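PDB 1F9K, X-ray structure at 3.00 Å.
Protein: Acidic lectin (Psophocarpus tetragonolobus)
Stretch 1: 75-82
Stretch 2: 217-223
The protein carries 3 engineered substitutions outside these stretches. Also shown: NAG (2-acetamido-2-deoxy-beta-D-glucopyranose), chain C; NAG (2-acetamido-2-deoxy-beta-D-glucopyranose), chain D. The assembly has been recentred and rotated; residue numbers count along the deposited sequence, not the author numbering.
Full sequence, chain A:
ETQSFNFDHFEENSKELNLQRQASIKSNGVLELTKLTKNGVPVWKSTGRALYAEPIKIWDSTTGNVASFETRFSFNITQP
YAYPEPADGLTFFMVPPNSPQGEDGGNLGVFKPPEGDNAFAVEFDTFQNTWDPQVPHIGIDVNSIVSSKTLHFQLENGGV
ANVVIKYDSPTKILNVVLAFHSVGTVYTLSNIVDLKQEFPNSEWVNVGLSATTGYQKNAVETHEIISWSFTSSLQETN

Stretch 1 (75-82) FNITQPYA
Stretch 2 217-223: KNAVETH

How do the two stretches lie against each other? They run antiparallel, their end-to-end directions 172° apart, and they bury 448 Å² between them, both sides summed. Stretch 1 enters as an extended strand, Phe75 at phi/psi -122/156 and Asn76 at -132/106. Phe75 is buried with chi1 p; its CA-to-CB bond points toward the other stretch, but the residue makes no contact with it. The register pairs Ile77 with His223 (CA to CA 5.0 Å), Thr78 with Thr222 (CA to CA 5.0 Å) and Gln79 with Glu221 (CA to CA 4.6 Å). Beyond this the chains spread, and the CA atoms of Tyr81 and Asn218 are 7.8 Å apart.

What do Asn76 and Ile77 contribute? Asn76, chi1 t and chi2 50°, points sideways from the partner, and its ND2 is bonded covalently to C1 of the chain C NAG at 1.5 Å. An asparagine amide is the usual anchor for such a sugar, and here the asparagine, a residue and then Thr78 follow the familiar glycosylation pattern. Ile77 (-103/130; chi1 m, chi2 t) turns to the same face as His223. Its CG1 sits 4.2 Å from His223 CD2, at the edge of the imidazole near the ring plane, so a buried aliphatic chain packs beside the ring. Its backbone approaches more closely: Ile77 CA lies 3.2 Å from Thr222 O, a CA-H...O contact with 151° at the hydrogen.

How is Thr78 joined to Thr222? Thr78 is at -126/133 with chi1 m, Thr222 at -95/150 with chi1 p, and both side chains occupy the face opposite Ile77 and His223. Thr222 N donates to Thr78 O at 2.8 Å and 160°. In return Thr78 N gives a weak bond to Thr222 OG1, 2.8 Å but bent to 127°; threonine suits this place because its short side chain can bring a hydroxyl back to the neighbouring backbone. Thr78 OG1 itself makes a weak, 3.4 Å hydrogen bond to O5 of the chain C NAG.

Which side chains fasten the contact at Gln79? Gln79 (-114/97; chi1 m, chi2 t, chi3 -35°) starts sideways, yet its end comes nearer, and NE2 donates to Glu221 OE1 at 2.9 Å and a nearly straight 171°. Glu221 is fully extended in backbone (-163/169), with chi1 p, chi2 t and chi3 -3°. Its other oxygen, OE2, accepts from His223 NE2 at 2.8 Å and 165°, so the buried carboxylate is served from both stretches.

What happens where the chains diverge? Pro80 (-47/-50), which has no amide hydrogen to donate, turns the chain and rests its CD 3.8 Å from Val220 O. Tyr81 follows at -130/176, with chi1 off-well at -15° and chi2 83°. Its long side chain spans the wider gap, placing OH 3.3 Å from OD1 of Asn218, which adopts phi/psi 69/8 and chi1 m. Ala82 points away.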

# COMPACT_ATOMS: atom_id res chain seq x y z
N PHE A 75 1.15 1.47 15.89
CA PHE A 75 2.13 1.09 16.90
C PHE A 75 3.17 2.18 17.13
O PHE A 75 3.39 3.04 16.26
CB PHE A 75 2.80 -0.26 16.57
CG PHE A 75 3.73 -0.23 15.38
CD1 PHE A 75 4.89 0.53 15.40
CD2 PHE A 75 3.48 -1.03 14.27
CE1 PHE A 75 5.79 0.50 14.33
CE2 PHE A 75 4.37 -1.07 13.19
CZ PHE A 75 5.53 -0.31 13.22
N ASN A 76 3.77 2.16 18.32
CA ASN A 76 4.80 3.11 18.69
C ASN A 76 5.96 2.36 19.28
O ASN A 76 5.88 1.88 20.41
CB ASN A 76 4.29 4.12 19.72
CG ASN A 76 5.43 4.90 20.39
OD1 ASN A 76 6.31 5.44 19.72
ND2 ASN A 76 5.40 4.96 21.71
N ILE A 77 7.03 2.26 18.50
CA ILE A 77 8.25 1.59 18.91
C ILE A 77 9.27 2.65 19.27
O ILE A 77 9.50 3.59 18.51
CB ILE A 77 8.86 0.75 17.76
CG1 ILE A 77 7.97 -0.47 17.46
CG2 ILE A 77 10.26 0.31 18.12
CD1 ILE A 77 8.44 -1.31 16.30
N THR A 78 9.88 2.51 20.44
CA THR A 78 10.90 3.45 20.84
C THR A 78 12.17 2.69 21.20
O THR A 78 12.13 1.68 21.90
CB THR A 78 10.44 4.27 22.02
OG1 THR A 78 9.36 5.11 21.60
CG2 THR A 78 11.57 5.13 22.51
N GLN A 79 13.29 3.18 20.68
CA GLN A 79 14.57 2.55 20.92
C GLN A 79 15.47 3.44 21.76
O GLN A 79 16.14 4.34 21.24
CB GLN A 79 15.23 2.22 19.59
CG GLN A 79 14.37 1.30 18.74
CD GLN A 79 14.92 1.10 17.36
OE1 GLN A 79 15.50 2.02 16.77
NE2 GLN A 79 14.73 -0.11 16.81
N PRO A 80 15.51 3.20 23.07
CA PRO A 80 16.33 3.97 23.99
C PRO A 80 17.75 4.21 23.54
O PRO A 80 18.22 5.35 23.55
CB PRO A 80 16.27 3.15 25.27
CG PRO A 80 14.89 2.55 25.19
CD PRO A 80 14.84 2.09 23.77
N TYR A 81 18.46 3.16 23.14
CA TYR A 81 19.85 3.36 22.76
C TYR A 81 20.26 2.79 21.43
O TYR A 81 19.46 2.15 20.76
CB TYR A 81 20.77 2.79 23.84
CG TYR A 81 20.09 2.51 25.15
CD1 TYR A 81 19.38 1.32 25.34
CD2 TYR A 81 20.19 3.40 26.21
CE1 TYR A 81 18.81 1.02 26.56
CE2 TYR A 81 19.61 3.11 27.44
CZ TYR A 81 18.93 1.91 27.62
OH TYR A 81 18.44 1.58 28.86
N ALA A 82 21.52 3.04 21.05
CA ALA A 82 22.12 2.55 19.80
C ALA A 82 22.89 1.27 20.11
O ALA A 82 22.50 0.20 19.64
CB ALA A 82 23.06 3.58 19.24
N LYS A 217 21.36 -7.79 27.61
CA LYS A 217 20.97 -6.59 28.34
C LYS A 217 20.99 -5.37 27.42
O LYS A 217 21.92 -5.18 26.63
CB LYS A 217 21.87 -6.38 29.57
N ASN A 218 19.93 -4.57 27.53
CA ASN A 218 19.79 -3.35 26.75
C ASN A 218 19.57 -3.52 25.26
O ASN A 218 19.60 -2.55 24.51
CB ASN A 218 20.97 -2.42 26.98
CG ASN A 218 21.01 -1.91 28.39
OD1 ASN A 218 20.04 -1.32 28.88
ND2 ASN A 218 22.13 -2.14 29.06
N ALA A 219 19.37 -4.76 24.82
CA ALA A 219 19.06 -5.02 23.41
C ALA A 219 17.51 -5.04 23.42
O ALA A 219 16.85 -6.05 23.17
CB ALA A 219 19.63 -6.36 23.02
N VAL A 220 16.96 -3.87 23.72
CA VAL A 220 15.54 -3.72 23.87
C VAL A 220 14.95 -2.47 23.27
O VAL A 220 15.66 -1.56 22.87
CB VAL A 220 15.23 -3.72 25.33
CG1 VAL A 220 15.28 -5.13 25.86
CG2 VAL A 220 16.26 -2.87 26.05
N GLU A 221 13.62 -2.44 23.24
CA GLU A 221 12.89 -1.31 22.69
C GLU A 221 11.46 -1.42 23.21
O GLU A 221 11.09 -2.43 23.80
CB GLU A 221 12.93 -1.37 21.15
CG GLU A 221 12.16 -2.55 20.54
CD GLU A 221 12.44 -2.77 19.06
OE1 GLU A 221 13.20 -1.96 18.48
OE2 GLU A 221 11.91 -3.75 18.49
N THR A 222 10.66 -0.39 23.01
CA THR A 222 9.28 -0.44 23.49
C THR A 222 8.37 -0.91 22.37
O THR A 222 8.64 -0.68 21.19
CB THR A 222 8.79 0.93 23.98
OG1 THR A 222 8.73 1.84 22.88
CG2 THR A 222 9.72 1.48 25.03
N HIS A 223 7.29 -1.58 22.74
CA HIS A 223 6.32 -2.07 21.76
C HIS A 223 4.90 -1.73 22.22
O HIS A 223 4.27 -2.49 22.96
CB HIS A 223 6.47 -3.58 21.59
CG HIS A 223 7.84 -3.99 21.17
ND1 HIS A 223 8.66 -4.79 21.94
CD2 HIS A 223 8.56 -3.69 20.06
CE1 HIS A 223 9.82 -4.96 21.33
NE2 HIS A 223 9.78 -4.30 20.18
C1 NAG C . 6.20 6.07 22.19
C2 NAG C . 5.40 7.33 22.55
C3 NAG C . 6.20 8.18 23.51
C4 NAG C . 6.52 7.33 24.73
C5 NAG C . 7.25 6.04 24.33
C6 NAG C . 7.43 5.12 25.51
C7 NAG C . 3.78 8.52 21.23
C8 NAG C . 3.49 9.33 19.98
N2 NAG C . 5.04 8.10 21.38
O3 NAG C . 5.45 9.33 23.89
O4 NAG C . 7.32 8.07 25.63
O5 NAG C . 6.47 5.30 23.37
O6 NAG C . 6.18 4.57 25.88
O7 NAG C . 2.87 8.26 22.03
C1 NAG D . 8.10 8.37 26.73
C2 NAG D . 9.54 8.26 27.22
C3 NAG D . 9.60 8.53 28.74
C4 NAG D . 8.89 9.84 29.10
C5 NAG D . 7.47 9.87 28.49
C6 NAG D . 6.76 11.20 28.71
C7 NAG D . 11.10 6.82 26.06
C8 NAG D . 11.61 5.42 25.81
N2 NAG D . 10.08 6.95 26.91
O3 NAG D . 10.95 8.60 29.17
O4 NAG D . 8.81 9.96 30.52
O5 NAG D . 7.55 9.66 27.06
O6 NAG D . 5.35 11.02 28.77
O7 NAG D . 11.61 7.78 25.48